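Local coordinates for phytase (Citrobacter braakii, PDB 3ZHC), which belongs to branch 2 of the histidine phosphatase superfamily, enzymes with a mixed beta-sheet core flanked by helices and a largely helical second region, at residues R85-F88 with T89-G92; G172-E175 with L176-R180. The protein carries 2 engineered substitutions. All coordinates share one frame; numbering follows the deposited sequence.

Contact 1 (R85-F88 with T89-G92); sequences RLWF and TSKG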
ATOM      1  N   ARG B  85     -26.584 -11.285 -10.534  1.00 24.21           N
ATOM      2  CA  ARG B  85     -27.699 -12.203 -10.885  1.00 24.74           C
ATOM      3  C   ARG B  85     -27.173 -13.635 -11.059  1.00 24.80           C
ATOM      4  O   ARG B  85     -27.691 -14.560 -10.457  1.00 24.64           O
ATOM      5  CB  ARG B  85     -28.406 -11.756 -12.172  1.00 24.96           C
ATOM      6  CG  ARG B  85     -29.592 -12.662 -12.645  1.00 26.11           C
ATOM      7  CD  ARG B  85     -29.915 -12.435 -14.142  1.00 27.71           C
ATOM      8  NE  ARG B  85     -30.902 -13.409 -14.632  1.00 29.09           N
ATOM      9  CZ  ARG B  85     -32.241 -13.330 -14.460  1.00 30.47           C
ATOM     10  NH1 ARG B  85     -32.817 -12.301 -13.787  1.00 30.93           N
ATOM     11  NH2 ARG B  85     -33.031 -14.298 -14.964  1.00 31.00           N
ATOM     12  N   LEU B  86     -26.137 -13.781 -11.894  1.00 25.07           N
ATOM     13  CA  LEU B  86     -25.504 -15.091 -12.178  1.00 25.31           C
ATOM     14  C   LEU B  86     -24.886 -15.711 -10.932  1.00 25.72           C
ATOM     15  O   LEU B  86     -25.039 -16.913 -10.693  1.00 25.64           O
ATOM     16  CB  LEU B  86     -24.437 -14.959 -13.279  1.00 25.19           C
ATOM     17  CG  LEU B  86     -24.949 -14.551 -14.676  1.00 25.05           C
ATOM     18  CD1 LEU B  86     -23.835 -14.030 -15.552  1.00 24.42           C
ATOM     19  CD2 LEU B  86     -25.703 -15.736 -15.359  1.00 24.63           C
ATOM     20  N   TRP B  87     -24.193 -14.890 -10.136  1.00 26.33           N
ATOM     21  CA  TRP B  87     -23.529 -15.377  -8.923  1.00 26.80           C
ATOM     22  C   TRP B  87     -24.552 -15.772  -7.840  1.00 27.05           C
ATOM     23  O   TRP B  87     -24.441 -16.852  -7.270  1.00 26.97           O
ATOM     24  CB  TRP B  87     -22.520 -14.354  -8.379  1.00 26.88           C
ATOM     25  CG  TRP B  87     -21.635 -14.955  -7.369  1.00 27.50           C
ATOM     26  CD1 TRP B  87     -20.564 -15.792  -7.602  1.00 28.12           C
ATOM     27  CD2 TRP B  87     -21.724 -14.800  -5.964  1.00 27.85           C
ATOM     28  NE1 TRP B  87     -19.988 -16.156  -6.419  1.00 28.39           N
ATOM     29  CE2 TRP B  87     -20.678 -15.564  -5.392  1.00 28.22           C
ATOM     30  CE3 TRP B  87     -22.583 -14.089  -5.122  1.00 28.31           C
ATOM     31  CZ2 TRP B  87     -20.469 -15.633  -4.014  1.00 28.55           C
ATOM     32  CZ3 TRP B  87     -22.379 -14.155  -3.743  1.00 28.53           C
ATOM     33  CH2 TRP B  87     -21.329 -14.923  -3.203  1.00 28.82           C
ATOM     34  N   PHE B  88     -25.533 -14.903  -7.573  1.00 27.45           N
ATOM     35  CA  PHE B  88     -26.596 -15.215  -6.574  1.00 27.87           C
ATOM     36  C   PHE B  88     -27.472 -16.427  -6.980  1.00 28.14           C
ATOM     37  O   PHE B  88     -27.948 -17.174  -6.110  1.00 28.02           O
ATOM     38  CB  PHE B  88     -27.506 -14.000  -6.283  1.00 27.85           C
ATOM     39  CG  PHE B  88     -26.813 -12.836  -5.562  1.00 28.30           C
ATOM     40  CD1 PHE B  88     -25.866 -13.049  -4.531  1.00 28.72           C
ATOM     41  CD2 PHE B  88     -27.136 -11.515  -5.898  1.00 28.78           C
ATOM     42  CE1 PHE B  88     -25.248 -11.961  -3.877  1.00 29.05           C
ATOM     43  CE2 PHE B  88     -26.524 -10.426  -5.246  1.00 29.13           C
ATOM     44  CZ  PHE B  88     -25.577 -10.650  -4.236  1.00 29.13           C
ATOM     45  N   THR B  89     -27.674 -16.603  -8.290  1.00 28.55           N
ATOM     46  CA  THR B  89     -28.443 -17.738  -8.827  1.00 28.87           C
ATOM     47  C   THR B  89     -27.658 -19.054  -8.686  1.00 29.22           C
ATOM     48  O   THR B  89     -28.245 -20.078  -8.338  1.00 29.31           O
ATOM     49  CB  THR B  89     -28.894 -17.484 -10.314  1.00 28.90           C
ATOM     50  OG1 THR B  89     -29.768 -16.347 -10.361  1.00 28.57           O
ATOM     51  CG2 THR B  89     -29.619 -18.700 -10.899  1.00 28.97           C
ATOM     52  N   SER B  90     -26.343 -19.018  -8.946  1.00 29.65           N
ATOM     53  CA  SER B  90     -25.487 -20.215  -8.819  1.00 30.07           C
ATOM     54  C   SER B  90     -25.376 -20.728  -7.368  1.00 30.46           C
ATOM     55  O   SER B  90     -25.151 -21.916  -7.156  1.00 30.42           O
ATOM     56  CB  SER B  90     -24.083 -19.956  -9.368  1.00 30.03           C
ATOM     57  OG  SER B  90     -23.357 -19.094  -8.517  1.00 30.31           O
ATOM     58  N   LYS B  91     -25.521 -19.817  -6.394  1.00 30.99           N
ATOM     59  CA  LYS B  91     -25.507 -20.164  -4.962  1.00 31.45           C
ATOM     60  C   LYS B  91     -26.913 -20.453  -4.407  1.00 31.79           C
ATOM     61  O   LYS B  91     -27.039 -20.785  -3.237  1.00 31.93           O
ATOM     62  CB  LYS B  91     -24.853 -19.039  -4.131  1.00 31.54           C
ATOM     63  CG  LYS B  91     -23.442 -18.619  -4.577  1.00 31.68           C
ATOM     64  CD  LYS B  91     -22.443 -19.727  -4.488  1.00 32.10           C
ATOM     65  CE  LYS B  91     -21.087 -19.272  -4.992  1.00 32.29           C
ATOM     66  NZ  LYS B  91     -20.170 -20.418  -5.152  1.00 32.65           N
ATOM     67  N   GLY B  92     -27.955 -20.323  -5.240  1.00 32.26           N
ATOM     68  CA  GLY B  92     -29.341 -20.590  -4.827  1.00 32.70           C
ATOM     69  C   GLY B  92     -30.079 -19.477  -4.082  1.00 33.13           C
ATOM     70  O   GLY B  92     -31.192 -19.705  -3.606  1.00 33.29           O
TER

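Contact 2 (G172-E175 with L176-R180); sequences GNIE and LYTQR. With FMT (formic acid), chain N.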
ATOM      1  N   GLY B 172      -0.774  15.174  13.941  1.00 23.34           N
ATOM      2  CA  GLY B 172      -0.746  16.365  14.826  1.00 23.47           C
ATOM      3  C   GLY B 172      -0.823  17.684  14.066  1.00 23.67           C
ATOM      4  O   GLY B 172      -1.187  18.725  14.655  1.00 23.74           O
ATOM      5  N   ASN B 173      -0.469  17.648  12.762  1.00 23.81           N
ATOM      6  CA  ASN B 173      -0.591  18.821  11.874  0.50 23.86           C
ATOM      7  C   ASN B 173      -0.679  18.381  10.411  1.00 23.87           C
ATOM      8  O   ASN B 173      -0.028  17.430   9.985  1.00 23.76           O
ATOM      9  CB  ASN B 173       0.496  19.908  12.112  0.50 23.87           C
ATOM     10  CG  ASN B 173       1.880  19.357  12.225  0.50 24.03           C
ATOM     11  OD1 ASN B 173       2.109  18.356  12.887  0.50 24.46           O
ATOM     12  ND2 ASN B 173       2.832  20.028  11.586  0.50 24.06           N
ATOM     13  N   ILE B 174      -1.533  19.085   9.653  1.00 23.96           N
ATOM     14  CA  ILE B 174      -1.782  18.754   8.228  1.00 23.93           C
ATOM     15  C   ILE B 174      -0.487  18.836   7.415  1.00 23.97           C
ATOM     16  O   ILE B 174      -0.255  17.992   6.552  1.00 23.91           O
ATOM     17  CB  ILE B 174      -2.896  19.659   7.583  1.00 23.93           C
ATOM     18  CG1 ILE B 174      -4.244  19.552   8.360  1.00 23.86           C
ATOM     19  CG2 ILE B 174      -3.104  19.306   6.127  1.00 23.93           C
ATOM     20  CD1 ILE B 174      -4.776  18.147   8.511  1.00 23.44           C
ATOM     21  N   GLU B 175       0.356  19.841   7.712  1.00 24.02           N
ATOM     22  CA  GLU B 175       1.667  20.002   7.025  1.00 24.11           C
ATOM     23  C   GLU B 175       2.508  18.719   7.058  1.00 23.93           C
ATOM     24  O   GLU B 175       3.123  18.390   6.060  1.00 23.86           O
ATOM     25  CB  GLU B 175       2.451  21.195   7.594  1.00 24.24           C
ATOM     26  CG  GLU B 175       1.801  22.555   7.245  1.00 24.99           C
ATOM     27  CD  GLU B 175       2.550  23.776   7.814  1.00 26.06           C
ATOM     28  OE1 GLU B 175       3.454  23.596   8.668  1.00 26.87           O
ATOM     29  OE2 GLU B 175       2.221  24.918   7.398  1.00 26.33           O
ATOM     30  N   LEU B 176       2.517  17.997   8.201  1.00 23.82           N
ATOM     31  CA  LEU B 176       3.211  16.672   8.285  1.00 23.73           C
ATOM     32  C   LEU B 176       2.536  15.627   7.383  1.00 23.54           C
ATOM     33  O   LEU B 176       3.214  14.789   6.794  1.00 23.48           O
ATOM     34  CB  LEU B 176       3.281  16.133   9.724  1.00 23.88           C
ATOM     35  CG  LEU B 176       4.162  16.862  10.751  1.00 24.13           C
ATOM     36  CD1 LEU B 176       4.079  16.134  12.093  1.00 24.38           C
ATOM     37  CD2 LEU B 176       5.614  17.008  10.303  1.00 24.35           C
ATOM     38  N   TYR B 177       1.203  15.682   7.286  1.00 23.25           N
ATOM     39  CA  TYR B 177       0.447  14.803   6.377  1.00 23.09           C
ATOM     40  C   TYR B 177       0.794  15.177   4.915  1.00 23.00           C
ATOM     41  O   TYR B 177       0.963  14.311   4.086  1.00 22.98           O
ATOM     42  CB  TYR B 177      -1.059  14.912   6.642  1.00 23.08           C
ATOM     43  CG  TYR B 177      -1.891  13.707   6.272  1.00 22.82           C
ATOM     44  CD1 TYR B 177      -1.709  12.482   6.932  1.00 22.80           C
ATOM     45  CD2 TYR B 177      -2.888  13.785   5.286  1.00 22.95           C
ATOM     46  CE1 TYR B 177      -2.475  11.361   6.617  1.00 22.95           C
ATOM     47  CE2 TYR B 177      -3.675  12.654   4.953  1.00 23.02           C
ATOM     48  CZ  TYR B 177      -3.455  11.443   5.632  1.00 23.25           C
ATOM     49  OH  TYR B 177      -4.206  10.320   5.335  1.00 24.03           O
ATOM     50  N   THR B 178       0.902  16.481   4.629  1.00 22.82           N
ATOM     51  CA  THR B 178       1.335  16.958   3.307  1.00 22.71           C
ATOM     52  C   THR B 178       2.754  16.416   2.972  1.00 22.67           C
ATOM     53  O   THR B 178       2.952  15.916   1.856  1.00 22.70           O
ATOM     54  CB  THR B 178       1.265  18.492   3.200  1.00 22.69           C
ATOM     55  OG1 THR B 178      -0.094  18.909   3.408  1.00 22.53           O
ATOM     56  CG2 THR B 178       1.753  18.975   1.829  1.00 22.67           C
ATOM     57  N   GLN B 179       3.713  16.503   3.938  1.00 22.61           N
ATOM     58  CA  GLN B 179       5.089  15.952   3.725  0.50 22.60           C
ATOM     59  C   GLN B 179       5.062  14.457   3.388  1.00 22.51           C
ATOM     60  O   GLN B 179       5.870  13.980   2.587  1.00 22.53           O
ATOM     61  CB  GLN B 179       6.046  16.205   4.917  0.50 22.66           C
ATOM     62  CG  GLN B 179       6.821  17.523   4.819  0.50 22.91           C
ATOM     63  CD  GLN B 179       6.052  18.688   5.349  0.50 23.12           C
ATOM     64  OE1 GLN B 179       5.661  19.587   4.600  0.50 23.51           O
ATOM     65  NE2 GLN B 179       5.810  18.686   6.661  0.50 23.18           N
ATOM     66  N   ARG B 180       4.136  13.733   3.993  1.00 22.30           N
ATOM     67  CA  ARG B 180       3.978  12.300   3.749  1.00 22.16           C
ATOM     68  C   ARG B 180       3.557  11.980   2.295  1.00 21.66           C
ATOM     69  O   ARG B 180       3.944  10.945   1.747  1.00 21.69           O
ATOM     70  CB  ARG B 180       2.966  11.725   4.742  1.00 22.31           C
ATOM     71  CG  ARG B 180       2.972  10.222   4.840  1.00 23.29           C
ATOM     72  CD  ARG B 180       2.671   9.746   6.282  1.00 24.26           C
ATOM     73  NE  ARG B 180       1.312   9.388   6.545  1.00 25.52           N
ATOM     74  CZ  ARG B 180       0.854   9.044   7.759  1.00 26.10           C
ATOM     75  NH1 ARG B 180       1.675   9.023   8.838  1.00 26.50           N
ATOM     76  NH2 ARG B 180      -0.431   8.727   7.905  1.00 26.24           N
TER
HETATM   77  C   FMT N1412      -0.547  21.976   4.311  1.00 24.39           C
HETATM   78  O1  FMT N1412      -0.662  21.536   3.172  1.00 24.24           O
HETATM   79  O2  FMT N1412      -0.879  23.121   4.590  1.00 24.53           O

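Contact 1 (R85-F88 with T89-G92)
Arg85, Leu86 and Trp87 meet Thr89, Ser90 and Lys91 across the last turn of helix 71-90, a local i to i+3 and i+4 contact at the helix's C-terminal end, near the protein surface. Thr89 doubles its backbone bond: besides Thr89 N, its hydroxyl OG1 donates to Arg85 O at 2.7 Å, and the two donors arrive from opposite faces of the carbonyl plane. OG1 can do this because it lies beside its own backbone N (chi1 -63°), turned back along the helix. Ser90 divides its two bonds between two carbonyls. Ser90 N bonds to Leu86 O at 3.0 Å, while Ser90 OG gives a 2.8 Å bond to Trp87 O. Trp87 O also takes a longer bond from Lys91 N (3.3 Å), on the same face of its plane. With chi1 at -54°, Lys91 CG stands over the six-membered ring of Trp87, 4.2 Å from the centroid, in a CH-pi contact. The bend at chi2 then turns the chain across the indole, and Lys91 CE comes 3.6 Å from Trp87 NE1. Gly92, with positive phi, leaves the helix in a Schellman motif, Gly92 N bonded to Thr89 O at 3.1 Å. Elsewhere the Arg85 guanidinium bonds through NH1 to Leu126 O, and Trp87 makes a cation-pi contact with Lys395. On its inner side the turn lies against strand 28-38 of the central sheet, where Phe88 packs on Leu30, Val33 and Ile35 and Trp87 also touches Leu30.

Contact 2 (G172-E175 with L176-R180)
Leu176 lies against Asn173 in the first turn of helix 174-180, and in the same turn Glu175 O takes the backbone bond from Gln179 N at 2.9 Å. With CG beside the backbone N (chi1 -69°), Glu175 CG lies 3.8 Å from atom C of a formic acid molecule, probably from the crystallisation liquor, and the chain runs on extended from there. Leu176 swings back toward the start of the helix, its CG likewise beside the backbone N (chi1 -68°). In one of the two conformers of Asn173, OD1 comes near Leu176 CD1, a contact that is doubtful for that reason. This is a helix N-terminus with Asn173 at the N-cap position. Its side chain makes no capping bond, and its carbonyl O receives weak bonds from Leu176 N and Tyr177 N. One step on, Thr178 N reaches Ile174 O at 2.7 Å, nearly straight at the carbonyl. Thr178 OG1 donates to formic acid O1, also at 2.7 Å, and is hydrogen-bonded to Trp232 NE1 as well; Ser217 N holds the formic acid too. Ile174 CG2 closes in at 4.1 Å from Thr178 OG1, and the buried Ile174 side chain also packs on Leu219 and Leu228.

Overall arrangement
The two contacts sit on different helices on opposite sides of the chain's centre, 47 Å apart between centres and about 31 Å between nearest atoms. Contact 1 closes the C-terminal end of a long helix at the surface, with only Phe88 buried against the sheet. Contact 2 opens a short helix in the helical region and is partly buried, through Ile174 and Tyr177. Their chemistry differs: hydroxyls turn back onto backbone carbonyls in 85-92, whereas Thr178 OG1 in 172-180 bonds to a formic acid and a tryptophan, not to a carbonyl of its own turn. In the assembly, Arg180 packs on Pro71 of the second subunit, at the start of its helix 71-90.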